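Local coordinates for protein serine-tRNA ligase (Naegleria fowleri, PDB 6BLJ) that probably attaches serine to its cognate tRNA in the cytoplasm, as a class II aminoacyl-tRNA synthetase that uses ATP to activate the amino acid, at residues Y231-L236 and Y241-T246; K256-L261 and R419-K424. All coordinates share one frame; numbering follows the deposited sequence.

Overall arrangement
Both contacts belong to the catalytic part of the synthetase, where the mixed sheet of a class II core cradles the AMP. Contact 1 closes a short helix-to-strand connection at the subunit interface; contact 2 joins a loop to the end of a helix 158 residues further on, and no other chain of the assembly touches it. Their centres lie 24 Å apart and their nearest atoms about 11 Å, so they do not meet. Neither reaches the nucleotide: the side chain of L236 in contact 1 is about 13 Å from AMP, and that of V258 in contact 2 about 12 Å. Strand 436-447, which supplies T444 and A447 to the AMP pocket, touches side chains of both.

Contact 1 (Y231-L236 and Y241-T246); sequences YAIDFL and YMPIYT
L236, near the end of helix 220-238, and Y241, two residues before P243 of strand 242-245, are joined through their backbones: the N-H of Y241 reaches the O of L236 at 2.9 Å, with an N-H...O angle of 157°. This short helix-to-strand connection leads into the strand through which the class II core sheet runs on into the second subunit, where I244 and Y245 pair antiparallel with a strand of that chain. Beside the bond, CB of L236 rests 3.8 Å from CB of Y241. Farther out, CD2 of L236 lies over one face of the tyrosine ring in a CH-pi contact, 4.3 Å from the centroid and offset toward the rim. With CG of Y241 anti to its carbonyl carbon (chi1 -74°), the ring stands where the leucine branch can cover it. Tyrosine suits this buried place because its ring offers an apolar face to leucine while its OH hydrogen-bonds to E355 of helix 348-366. L236, wholly apolar, also packs on L445 of strand 436-447. One helical turn back, I233 brings an apolar, branched chain to a buried place, where it also meets M309 and L226 of the second subunit. Its CG2 methyl approaches the compact ring of P243, lying 4.1 Å from the proline CG.

Contact 2 (K256-L261 and R419-K424); sequences KKVAQL and RRLEVK
Apolar contacts carry the meeting of K257 and V258 with L421, and one methyl, CD2 of L421, does most of the touching. It sits 3.7 Å from CB of K257 and 3.9 Å from CG1 of V258, while the other leucine methyl, CD1, lies 4.0 Å from the same CG1. V258 holds CG1 anti to its carbonyl carbon (chi1 -56°), the branch that meets the forked end of the leucine. Both residues also pack on A289 of helix 285-290, a buried setting that suits plain hydrocarbon. A lysine fits the partly exposed margin at K257 because its aliphatic root can pack while the charged end lies beyond the leucine. CG of L421 lies 3.9 Å and CB of R420 4.1 Å from O of K257, both van der Waals contacts.

Helix 416-421 ends here in a Schellman motif: E422 follows with positive phi (55°), and the chain then turns into strand 424-425 of the mixed sheet.

No hydrogen bond joins the two segments; the polar links run to neighbours. The O of K257 accepts one from NE2 of Q417. Beyond CB, R420 runs extended from CG to NE, away from the loop, and its guanidinium makes a cation-pi contact with Y416 and donates from NH1 to the O of Y416.

Contact 1 (Y231-L236 and Y241-T246)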
loop_
_atom_site.group_PDB
_atom_site.type_symbol
_atom_site.label_atom_id
_atom_site.label_comp_id
_atom_site.label_asym_id
_atom_site.label_seq_id
_atom_site.Cartn_x
_atom_site.Cartn_y
_atom_site.Cartn_z
ATOM N N TYR A 231 -34.153 8.491 10.208
ATOM C CA TYR A 231 -34.393 9.081 11.519
ATOM C C TYR A 231 -33.222 9.962 11.942
ATOM O O TYR A 231 -33.421 11.084 12.422
ATOM C CB TYR A 231 -34.646 7.967 12.546
ATOM C CG TYR A 231 -34.669 8.433 13.993
ATOM C CD1 TYR A 231 -35.459 9.508 14.375
ATOM C CD2 TYR A 231 -33.907 7.795 14.970
ATOM C CE1 TYR A 231 -35.487 9.953 15.695
ATOM C CE2 TYR A 231 -33.931 8.230 16.305
ATOM C CZ TYR A 231 -34.730 9.315 16.651
ATOM O OH TYR A 231 -34.771 9.772 17.948
ATOM N N ALA A 232 -31.994 9.481 11.746
ATOM C CA ALA A 232 -30.819 10.258 12.134
ATOM C C ALA A 232 -30.795 11.609 11.438
ATOM O O ALA A 232 -30.530 12.642 12.067
ATOM C CB ALA A 232 -29.545 9.477 11.809
ATOM N N ILE A 233 -31.076 11.623 10.137
ATOM C CA ILE A 233 -31.067 12.883 9.394
ATOM C C ILE A 233 -32.189 13.802 9.873
ATOM O O ILE A 233 -31.985 15.011 10.051
ATOM C CB ILE A 233 -31.136 12.584 7.883
ATOM C CG1 ILE A 233 -29.779 12.022 7.433
ATOM C CG2 ILE A 233 -31.493 13.820 7.082
ATOM C CD1 ILE A 233 -29.845 11.193 6.212
ATOM N N ASP A 234 -33.388 13.255 10.096
ATOM C CA ASP A 234 -34.471 14.071 10.655
ATOM C C ASP A 234 -34.084 14.617 12.024
ATOM O O ASP A 234 -34.280 15.802 12.315
ATOM C CB ASP A 234 -35.754 13.253 10.763
ATOM C CG ASP A 234 -36.425 13.061 9.437
ATOM O OD1 ASP A 234 -35.982 13.711 8.463
ATOM O OD2 ASP A 234 -37.408 12.287 9.381
ATOM N N PHE A 235 -33.524 13.749 12.870
ATOM C CA PHE A 235 -33.094 14.120 14.216
ATOM C C PHE A 235 -32.140 15.315 14.183
ATOM O O PHE A 235 -32.345 16.311 14.885
ATOM C CB PHE A 235 -32.438 12.884 14.839
ATOM C CG PHE A 235 -31.976 13.046 16.265
ATOM C CD1 PHE A 235 -32.844 12.829 17.320
ATOM C CD2 PHE A 235 -30.652 13.332 16.545
ATOM C CE1 PHE A 235 -32.407 12.929 18.627
ATOM C CE2 PHE A 235 -30.214 13.442 17.853
ATOM C CZ PHE A 235 -31.095 13.230 18.890
ATOM N N LEU A 236 -31.102 15.247 13.348
ATOM C CA LEU A 236 -30.146 16.349 13.310
ATOM C C LEU A 236 -30.677 17.568 12.560
ATOM O O LEU A 236 -30.351 18.704 12.933
ATOM C CB LEU A 236 -28.826 15.883 12.688
ATOM C CG LEU A 236 -27.937 15.037 13.608
ATOM C CD1 LEU A 236 -26.652 14.602 12.885
ATOM C CD2 LEU A 236 -27.609 15.805 14.898
ATOM N N TYR A 241 -28.927 21.077 11.990
ATOM C CA TYR A 241 -27.796 20.536 11.242
ATOM C C TYR A 241 -28.208 20.339 9.785
ATOM O O TYR A 241 -29.147 19.595 9.496
ATOM C CB TYR A 241 -27.299 19.233 11.877
ATOM C CG TYR A 241 -26.537 19.451 13.175
ATOM C CD1 TYR A 241 -27.185 19.941 14.316
ATOM C CD2 TYR A 241 -25.183 19.142 13.272
ATOM C CE1 TYR A 241 -26.493 20.146 15.515
ATOM C CE2 TYR A 241 -24.481 19.332 14.464
ATOM C CZ TYR A 241 -25.143 19.834 15.584
ATOM O OH TYR A 241 -24.451 20.032 16.762
ATOM N N MET A 242 -27.510 21.018 8.883
ATOM C CA MET A 242 -27.810 20.954 7.453
ATOM C C MET A 242 -27.461 19.582 6.873
ATOM O O MET A 242 -26.289 19.198 6.853
ATOM C CB MET A 242 -27.037 22.053 6.731
ATOM C CG MET A 242 -27.005 21.898 5.238
ATOM S SD MET A 242 -28.509 22.492 4.474
ATOM C CE MET A 242 -27.878 24.021 3.786
ATOM N N PRO A 243 -28.437 18.812 6.390
ATOM C CA PRO A 243 -28.091 17.542 5.728
ATOM C C PRO A 243 -27.187 17.786 4.526
ATOM O O PRO A 243 -27.394 18.726 3.761
ATOM C CB PRO A 243 -29.451 16.973 5.302
ATOM C CG PRO A 243 -30.455 17.644 6.207
ATOM C CD PRO A 243 -29.898 19.013 6.482
ATOM N N ILE A 244 -26.166 16.943 4.369
ATOM C CA ILE A 244 -25.268 17.056 3.224
ATOM C C ILE A 244 -24.793 15.666 2.812
ATOM O O ILE A 244 -24.243 14.915 3.616
ATOM C CB ILE A 244 -24.086 18.019 3.501
ATOM C CG1 ILE A 244 -23.172 18.146 2.282
ATOM C CG2 ILE A 244 -23.287 17.625 4.754
ATOM C CD1 ILE A 244 -22.128 19.288 2.429
ATOM N N TYR A 245 -24.997 15.339 1.539
ATOM C CA TYR A 245 -24.552 14.090 0.930
ATOM C C TYR A 245 -23.289 14.396 0.122
ATOM O O TYR A 245 -23.250 15.392 -0.601
ATOM C CB TYR A 245 -25.668 13.537 0.033
ATOM C CG TYR A 245 -25.309 12.371 -0.858
ATOM C CD1 TYR A 245 -25.518 11.049 -0.442
ATOM C CD2 TYR A 245 -24.793 12.587 -2.130
ATOM C CE1 TYR A 245 -25.193 9.968 -1.275
ATOM C CE2 TYR A 245 -24.447 11.520 -2.966
ATOM C CZ TYR A 245 -24.657 10.215 -2.542
ATOM O OH TYR A 245 -24.340 9.175 -3.399
ATOM N N THR A 246 -22.258 13.573 0.270
ATOM C CA THR A 246 -20.918 13.898 -0.204
ATOM C C THR A 246 -20.449 12.992 -1.344
ATOM O O THR A 246 -20.992 11.903 -1.552
ATOM C CB THR A 246 -19.913 13.778 0.954
ATOM O OG1 THR A 246 -19.708 12.387 1.281
ATOM C CG2 THR A 246 -20.432 14.484 2.197
#

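Contact 2 (K256-L261 and R419-K424)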
loop_
_atom_site.group_PDB
_atom_site.type_symbol
_atom_site.label_atom_id
_atom_site.label_comp_id
_atom_site.label_asym_id
_atom_site.label_seq_id
_atom_site.Cartn_x
_atom_site.Cartn_y
_atom_site.Cartn_z
ATOM N N LYS A 256 -5.037 14.577 1.216
ATOM C CA LYS A 256 -3.854 14.913 2.010
ATOM C C LYS A 256 -4.065 16.143 2.892
ATOM O O LYS A 256 -3.351 16.308 3.889
ATOM C CB LYS A 256 -2.649 15.123 1.085
ATOM C CG LYS A 256 -1.955 13.815 0.724
ATOM C CD LYS A 256 -1.153 13.892 -0.564
ATOM C CE LYS A 256 0.103 14.723 -0.416
ATOM N NZ LYS A 256 0.889 14.758 -1.694
ATOM N N LYS A 257 -5.045 16.994 2.570
ATOM C CA LYS A 257 -5.326 18.172 3.384
ATOM C C LYS A 257 -6.196 17.886 4.602
ATOM O O LYS A 257 -6.290 18.753 5.481
ATOM C CB LYS A 257 -6.012 19.252 2.541
ATOM C CG LYS A 257 -5.221 19.724 1.311
ATOM C CD LYS A 257 -6.034 20.728 0.486
ATOM C CE LYS A 257 -5.278 21.248 -0.748
ATOM N NZ LYS A 257 -4.170 22.165 -0.356
ATOM N N VAL A 258 -6.844 16.720 4.684
ATOM C CA VAL A 258 -7.802 16.449 5.752
ATOM C C VAL A 258 -7.471 15.202 6.562
ATOM O O VAL A 258 -8.205 14.884 7.498
ATOM C CB VAL A 258 -9.238 16.333 5.196
ATOM C CG1 VAL A 258 -9.640 17.577 4.416
ATOM C CG2 VAL A 258 -9.376 15.071 4.324
ATOM N N ALA A 259 -6.393 14.488 6.252
ATOM C CA ALA A 259 -6.128 13.213 6.912
ATOM C C ALA A 259 -4.638 13.057 7.203
ATOM O O ALA A 259 -3.801 13.679 6.546
ATOM C CB ALA A 259 -6.622 12.042 6.049
ATOM N N GLN A 260 -4.317 12.202 8.188
ATOM C CA GLN A 260 -2.933 11.877 8.552
ATOM C C GLN A 260 -2.337 10.908 7.539
ATOM O O GLN A 260 -2.991 9.937 7.152
ATOM C CB GLN A 260 -2.864 11.219 9.943
ATOM C CG GLN A 260 -2.808 12.136 11.171
ATOM C CD GLN A 260 -2.465 11.371 12.457
ATOM O OE1 GLN A 260 -2.763 11.817 13.571
ATOM N NE2 GLN A 260 -1.832 10.215 12.300
ATOM N N LEU A 261 -1.076 11.134 7.155
ATOM C CA LEU A 261 -0.429 10.297 6.138
ATOM C C LEU A 261 -0.443 8.796 6.475
ATOM O O LEU A 261 -0.454 7.970 5.559
ATOM C CB LEU A 261 1.008 10.775 5.893
ATOM N N ARG A 419 -6.230 25.302 9.826
ATOM C CA ARG A 419 -4.952 25.858 9.367
ATOM C C ARG A 419 -4.515 25.233 8.048
ATOM O O ARG A 419 -4.129 25.932 7.106
ATOM C CB ARG A 419 -3.870 25.644 10.422
ATOM C CG ARG A 419 -3.870 26.679 11.517
ATOM C CD ARG A 419 -2.834 26.371 12.587
ATOM N NE ARG A 419 -3.133 27.135 13.791
ATOM C CZ ARG A 419 -2.740 28.393 13.984
ATOM N NH1 ARG A 419 -2.019 29.018 13.059
ATOM N NH2 ARG A 419 -3.063 29.023 15.103
ATOM N N ARG A 420 -4.563 23.906 7.969
ATOM C CA ARG A 420 -4.099 23.220 6.772
ATOM C C ARG A 420 -5.031 23.457 5.589
ATOM O O ARG A 420 -4.587 23.418 4.436
ATOM C CB ARG A 420 -3.944 21.729 7.084
ATOM C CG ARG A 420 -2.833 21.472 8.098
ATOM C CD ARG A 420 -2.962 20.114 8.797
ATOM N NE ARG A 420 -1.715 19.749 9.475
ATOM C CZ ARG A 420 -1.292 20.269 10.627
ATOM N NH1 ARG A 420 -2.017 21.183 11.266
ATOM N NH2 ARG A 420 -0.143 19.868 11.154
ATOM N N LEU A 421 -6.310 23.720 5.854
ATOM C CA LEU A 421 -7.312 23.977 4.831
ATOM C C LEU A 421 -7.541 25.466 4.589
ATOM O O LEU A 421 -8.330 25.823 3.709
ATOM C CB LEU A 421 -8.635 23.303 5.219
ATOM C CG LEU A 421 -8.701 21.770 5.157
ATOM C CD1 LEU A 421 -9.872 21.252 5.973
ATOM C CD2 LEU A 421 -8.842 21.345 3.710
ATOM N N GLU A 422 -6.883 26.326 5.360
ATOM C CA GLU A 422 -7.029 27.785 5.280
ATOM C C GLU A 422 -8.491 28.214 5.437
ATOM O O GLU A 422 -9.015 29.030 4.672
ATOM C CB GLU A 422 -6.432 28.320 3.979
ATOM C CG GLU A 422 -4.931 28.092 3.870
ATOM C CD GLU A 422 -4.318 28.795 2.676
ATOM O OE1 GLU A 422 -4.473 30.030 2.578
ATOM O OE2 GLU A 422 -3.701 28.118 1.827
ATOM N N VAL A 423 -9.154 27.674 6.458
ATOM C CA VAL A 423 -10.520 28.087 6.788
ATOM C C VAL A 423 -10.373 29.228 7.791
ATOM O O VAL A 423 -10.246 29.015 9.003
ATOM C CB VAL A 423 -11.360 26.935 7.330
ATOM C CG1 VAL A 423 -12.814 27.370 7.467
ATOM C CG2 VAL A 423 -11.236 25.712 6.420
ATOM N N LYS A 424 -10.392 30.452 7.278
ATOM C CA LYS A 424 -10.020 31.636 8.043
ATOM C C LYS A 424 -11.210 32.243 8.780
ATOM O O LYS A 424 -12.366 32.118 8.362
ATOM C CB LYS A 424 -9.385 32.680 7.118
ATOM C CG LYS A 424 -8.045 32.220 6.542
ATOM C CD LYS A 424 -7.507 33.178 5.481
ATOM C CE LYS A 424 -6.370 32.531 4.693
ATOM N NZ LYS A 424 -5.560 33.516 3.927
#